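Local structure of laccase (Botrytis aclada, 3SQR) at residues A[191-196]-A[262-267]; A[283-288]-A[313-318]. The protein oxidises phenolic substrates with molecular oxygen, which is reduced to water at its copper centres, and probably acts in lignin degradation and detoxification of lignin-derived products. All coordinates share one frame; numbering follows the deposited sequence.

Contact 1: residues A[191-196]-A[262-267]; sequences ADYDED and KYRLRL
Asp196 holds CG anti to its backbone N (chi1 -179°), which carries the carboxylate to Arg266 in a side-on salt bridge: NE of Arg266 meets OD1 of Asp196 at 3.0 Å on the syn side, while NH2 of Arg266 reaches OD2 of Asp196 at 2.9 Å from above the carboxylate plane, the two flat groups being turned 43° apart. NH1 of Arg266 continues to Thr164, and the guanidinium lies over that of Arg264, which is paired with Asp312. In the aromatic contact, Arg264 CB sits over one face of the Tyr193 ring, 3.9 Å from the centroid, and the extended chain slants across the ring, CD above the CZ side, until NH1, in the guanidinium plane, donates to Tyr193 OH at 2.9 Å. Backbone bonds from Glu195 N to Lys262 O and from Arg264 N to Glu195 O make the parallel pairing; Asp194 N, in the preceding loop, is a second donor to Lys262 O. Asp194 OD2 takes Lys262 N at 2.8 Å in a nearly straight bond (175°), on the anti side. A water joins Asp192 O to Lys262 NZ. With Asp196 and Asp312 beside them, the two guanidinium groups, face over face, probably have their repulsion offset, letting both buried arginines stay charged.

Contact 2: residues A[283-288]-A[313-318]; sequences HTLTVI and VIVEAN
Ile288 has CG1 between its backbone N and carbonyl carbon (chi1 61°), whereas Ile314 carries CG1 anti to the carbonyl carbon (chi1 -65°); with these turns the two chains cross obliquely, CD1 of Ile288 4.0 Å from CD1 of Ile314. On the other face of the sheet, CG1 of Val313 leans against CG2 of Val287 at 4.2 Å. Leu285 and Val315 point the same way side by side, and CD2 of Leu285 touches CG2 of Val315 at 3.7 Å. The backbones form an antiparallel ladder in the second cupredoxin-like domain of this multicopper oxidase. Thr286 and Ile314 are its hydrogen-bonded pair, Thr286 N giving to Ile314 O at 2.9 Å and Ile314 N to Thr286 O at 2.8 Å. Toward His283 the strands part and water takes over: one molecule links Thr284 O with Glu316 N, and another accepts from Thr284 N while donating to Glu316 O. A third donates to Ile314 O and lies 2.7 Å from Thr286 OG1. The His283 ring brings its CD2 edge to Glu316 O at 3.6 Å, while CB of His283 rests on CG1 of Val315; NE2 of His283 is hydrogen-bonded to Tyr349 OH.

Overall arrangement
The two contacts are neighbouring parts of one mixed sheet in the second cupredoxin-like domain, with centres about 8 Å apart. Contact 1 pairs strands 195-205 and 262-269, contact 2 pairs 285-290 and 310-316, and the two join where 262-269 runs antiparallel to 310-316. Probable backbone hydrogen bonds cross that seam, from Leu265 N to Val313 O and from Val315 N to Tyr263 O, while the CD1 of Ile314 packs on Tyr193 and Arg264. Along the chain contact 1 closes before contact 2 opens. Contact 1 is the parallel pairing; contact 2 and the seam are antiparallel. Together they account for four consecutive strands, 195-205, 262-269, 310-316 and 285-290, away from the copper sites.

Contact 1: residues A[191-196]-A[262-267]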
# COMPACT_ATOMS: atom_id res chain seq x y z
N ALA A 191 -18.96 2.34 -12.08
CA ALA A 191 -19.17 2.75 -13.47
C ALA A 191 -18.91 1.59 -14.37
O ALA A 191 -18.17 0.67 -14.03
CB ALA A 191 -18.27 3.98 -13.85
N ASP A 192 -19.54 1.63 -15.53
CA ASP A 192 -19.38 0.64 -16.55
C ASP A 192 -18.09 0.82 -17.32
O ASP A 192 -17.54 1.95 -17.42
CB ASP A 192 -20.57 0.70 -17.52
CG ASP A 192 -21.87 0.21 -16.88
OD1 ASP A 192 -21.86 -0.52 -15.86
OD2 ASP A 192 -22.93 0.57 -17.43
N TYR A 193 -17.56 -0.30 -17.78
CA TYR A 193 -16.38 -0.35 -18.56
C TYR A 193 -16.34 -1.63 -19.31
O TYR A 193 -17.00 -2.63 -18.96
CB TYR A 193 -15.09 -0.17 -17.71
CG TYR A 193 -14.96 -1.27 -16.68
CD1 TYR A 193 -15.57 -1.14 -15.44
CD2 TYR A 193 -14.28 -2.42 -16.97
CE1 TYR A 193 -15.46 -2.15 -14.51
CE2 TYR A 193 -14.14 -3.45 -16.04
CZ TYR A 193 -14.75 -3.29 -14.82
OH TYR A 193 -14.66 -4.32 -13.90
N ASP A 194 -15.57 -1.63 -20.40
CA ASP A 194 -15.50 -2.76 -21.25
C ASP A 194 -14.42 -3.71 -20.94
O ASP A 194 -14.62 -4.93 -21.03
CB ASP A 194 -15.28 -2.29 -22.71
CG ASP A 194 -16.39 -1.41 -23.18
OD1 ASP A 194 -17.54 -1.83 -22.94
OD2 ASP A 194 -16.12 -0.29 -23.64
N GLU A 195 -13.22 -3.18 -20.68
CA GLU A 195 -12.04 -4.03 -20.45
C GLU A 195 -11.25 -3.61 -19.20
O GLU A 195 -11.02 -2.44 -18.98
CB GLU A 195 -11.10 -4.00 -21.65
CG GLU A 195 -11.79 -4.49 -22.92
CD GLU A 195 -10.84 -4.72 -24.05
OE1 GLU A 195 -9.60 -4.76 -23.82
OE2 GLU A 195 -11.35 -4.88 -25.20
N ASP A 196 -10.82 -4.59 -18.44
CA ASP A 196 -9.93 -4.35 -17.29
C ASP A 196 -8.52 -4.61 -17.75
O ASP A 196 -8.17 -5.75 -18.01
CB ASP A 196 -10.36 -5.30 -16.19
CG ASP A 196 -9.55 -5.16 -14.92
OD1 ASP A 196 -8.74 -4.21 -14.79
OD2 ASP A 196 -9.85 -6.02 -14.05
N LYS A 262 -14.05 1.52 -23.28
CA LYS A 262 -13.82 2.02 -21.92
C LYS A 262 -12.95 1.01 -21.16
O LYS A 262 -13.24 -0.19 -21.14
CB LYS A 262 -15.12 2.26 -21.19
CG LYS A 262 -15.97 3.39 -21.75
CD LYS A 262 -17.26 3.37 -20.95
CE LYS A 262 -18.21 4.49 -21.32
NZ LYS A 262 -19.53 4.24 -20.64
N TYR A 263 -11.87 1.52 -20.57
CA TYR A 263 -10.85 0.71 -19.91
C TYR A 263 -10.82 1.05 -18.43
O TYR A 263 -10.82 2.18 -18.04
CB TYR A 263 -9.48 0.99 -20.45
CG TYR A 263 -9.36 0.58 -21.87
CD1 TYR A 263 -9.04 -0.71 -22.20
CD2 TYR A 263 -9.56 1.50 -22.91
CE1 TYR A 263 -8.96 -1.14 -23.48
CE2 TYR A 263 -9.45 1.07 -24.22
CZ TYR A 263 -9.15 -0.22 -24.51
OH TYR A 263 -9.02 -0.69 -25.82
N ARG A 264 -10.79 0.00 -17.62
CA ARG A 264 -10.48 0.13 -16.19
C ARG A 264 -8.97 -0.06 -15.99
O ARG A 264 -8.35 -1.03 -16.45
CB ARG A 264 -11.26 -0.94 -15.42
CG ARG A 264 -10.93 -0.93 -13.95
CD ARG A 264 -11.76 -1.95 -13.27
NE ARG A 264 -11.73 -1.77 -11.83
CZ ARG A 264 -12.63 -2.32 -11.03
NH1 ARG A 264 -13.65 -3.04 -11.51
NH2 ARG A 264 -12.52 -2.14 -9.73
N LEU A 265 -8.37 0.95 -15.42
CA LEU A 265 -6.92 0.95 -15.04
C LEU A 265 -6.88 0.98 -13.53
O LEU A 265 -7.56 1.74 -12.89
CB LEU A 265 -6.23 2.20 -15.53
CG LEU A 265 -5.96 2.34 -17.03
CD1 LEU A 265 -7.16 2.06 -17.93
CD2 LEU A 265 -5.27 3.71 -17.28
N ARG A 266 -5.94 0.22 -12.98
CA ARG A 266 -5.89 0.07 -11.51
C ARG A 266 -4.55 0.58 -11.08
O ARG A 266 -3.55 -0.07 -11.32
CB ARG A 266 -6.11 -1.38 -11.16
CG ARG A 266 -7.41 -2.00 -11.69
CD ARG A 266 -7.41 -3.46 -11.40
NE ARG A 266 -8.59 -4.18 -11.77
CZ ARG A 266 -9.60 -4.50 -10.96
NH1 ARG A 266 -9.61 -4.09 -9.71
NH2 ARG A 266 -10.63 -5.21 -11.41
N LEU A 267 -4.55 1.77 -10.52
CA LEU A 267 -3.36 2.51 -10.27
C LEU A 267 -2.92 2.27 -8.85
O LEU A 267 -3.71 2.41 -7.92
CB LEU A 267 -3.58 3.98 -10.50
CG LEU A 267 -4.15 4.29 -11.91
CD1 LEU A 267 -4.62 5.75 -12.00
CD2 LEU A 267 -3.11 3.94 -12.98
O HOH W 1 -18.27 4.57 -17.82
O HOH W 2 -9.07 -3.16 -26.26

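Contact 2: residues A[283-288]-A[313-318]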
# COMPACT_ATOMS: atom_id res chain seq x y z
N HIS A 283 -6.70 12.73 -22.04
CA HIS A 283 -7.72 11.81 -21.57
C HIS A 283 -8.18 12.21 -20.17
O HIS A 283 -7.48 12.88 -19.43
CB HIS A 283 -7.19 10.36 -21.62
CG HIS A 283 -6.98 9.81 -23.00
ND1 HIS A 283 -5.95 10.21 -23.83
CD2 HIS A 283 -7.68 8.88 -23.69
CE1 HIS A 283 -6.03 9.53 -24.96
NE2 HIS A 283 -7.06 8.71 -24.90
N THR A 284 -9.42 11.88 -19.91
CA THR A 284 -10.08 12.14 -18.66
C THR A 284 -10.12 10.82 -17.90
O THR A 284 -10.36 9.72 -18.43
CB THR A 284 -11.50 12.65 -18.89
OG1 THR A 284 -11.42 13.91 -19.59
CG2 THR A 284 -12.18 12.90 -17.58
N LEU A 285 -9.82 10.95 -16.64
CA LEU A 285 -9.94 9.81 -15.75
C LEU A 285 -11.25 9.89 -15.02
O LEU A 285 -11.51 10.90 -14.38
CB LEU A 285 -8.79 9.83 -14.76
CG LEU A 285 -7.36 10.02 -15.26
CD1 LEU A 285 -6.41 10.06 -14.04
CD2 LEU A 285 -6.87 8.94 -16.23
N THR A 286 -12.05 8.85 -15.06
CA THR A 286 -13.22 8.74 -14.21
C THR A 286 -12.84 7.83 -13.02
O THR A 286 -12.67 6.64 -13.17
CB THR A 286 -14.38 8.18 -14.91
OG1 THR A 286 -14.76 9.09 -15.96
CG2 THR A 286 -15.56 8.06 -13.96
N VAL A 287 -12.71 8.46 -11.88
CA VAL A 287 -12.25 7.78 -10.68
C VAL A 287 -13.44 7.02 -10.06
O VAL A 287 -14.47 7.62 -9.73
CB VAL A 287 -11.66 8.73 -9.71
CG1 VAL A 287 -10.88 7.91 -8.55
CG2 VAL A 287 -10.69 9.74 -10.32
N ILE A 288 -13.29 5.71 -9.92
CA ILE A 288 -14.38 4.86 -9.44
C ILE A 288 -14.13 4.11 -8.15
O ILE A 288 -15.04 3.50 -7.63
CB ILE A 288 -14.88 3.89 -10.50
CG1 ILE A 288 -13.83 2.91 -11.02
CG2 ILE A 288 -15.44 4.70 -11.75
CD1 ILE A 288 -14.44 1.63 -11.48
N VAL A 313 -9.67 3.77 -12.06
CA VAL A 313 -10.23 4.76 -13.01
C VAL A 313 -10.69 4.09 -14.28
O VAL A 313 -10.17 3.11 -14.74
CB VAL A 313 -9.19 5.87 -13.31
CG1 VAL A 313 -8.68 6.51 -12.01
CG2 VAL A 313 -7.98 5.24 -14.12
N ILE A 314 -11.68 4.72 -14.90
CA ILE A 314 -12.17 4.26 -16.16
C ILE A 314 -11.75 5.35 -17.14
O ILE A 314 -11.93 6.54 -16.86
CB ILE A 314 -13.68 4.15 -16.21
CG1 ILE A 314 -14.19 3.09 -15.25
CG2 ILE A 314 -14.15 3.73 -17.65
CD1 ILE A 314 -13.57 1.76 -15.35
N VAL A 315 -11.13 4.90 -18.23
CA VAL A 315 -10.66 5.86 -19.25
C VAL A 315 -11.34 5.40 -20.54
O VAL A 315 -11.18 4.24 -20.97
CB VAL A 315 -9.18 5.88 -19.43
CG1 VAL A 315 -8.85 7.03 -20.43
CG2 VAL A 315 -8.48 6.18 -18.12
N GLU A 316 -12.05 6.33 -21.16
CA GLU A 316 -12.63 6.10 -22.48
C GLU A 316 -11.66 6.61 -23.54
O GLU A 316 -11.13 7.73 -23.42
CB GLU A 316 -14.02 6.75 -22.59
CG GLU A 316 -14.63 6.53 -23.93
CD GLU A 316 -16.05 7.01 -23.96
OE1 GLU A 316 -16.31 8.06 -23.34
OE2 GLU A 316 -16.89 6.31 -24.59
N ALA A 317 -11.38 5.71 -24.47
CA ALA A 317 -10.42 5.90 -25.52
C ALA A 317 -11.18 6.70 -26.63
O ALA A 317 -11.44 6.18 -27.69
CB ALA A 317 -9.96 4.57 -26.05
N ASN A 318 -11.47 7.94 -26.31
CA ASN A 318 -12.26 8.83 -27.19
C ASN A 318 -11.41 9.97 -27.78
O ASN A 318 -11.96 11.02 -28.15
CB ASN A 318 -13.45 9.44 -26.42
CG ASN A 318 -13.06 10.23 -25.17
OD1 ASN A 318 -11.87 10.36 -24.80
ND2 ASN A 318 -14.07 10.78 -24.51
O HOH W 3 -12.38 9.04 -20.15
O HOH W 4 -10.68 10.27 -22.22
O HOH W 5 -13.86 7.90 -18.18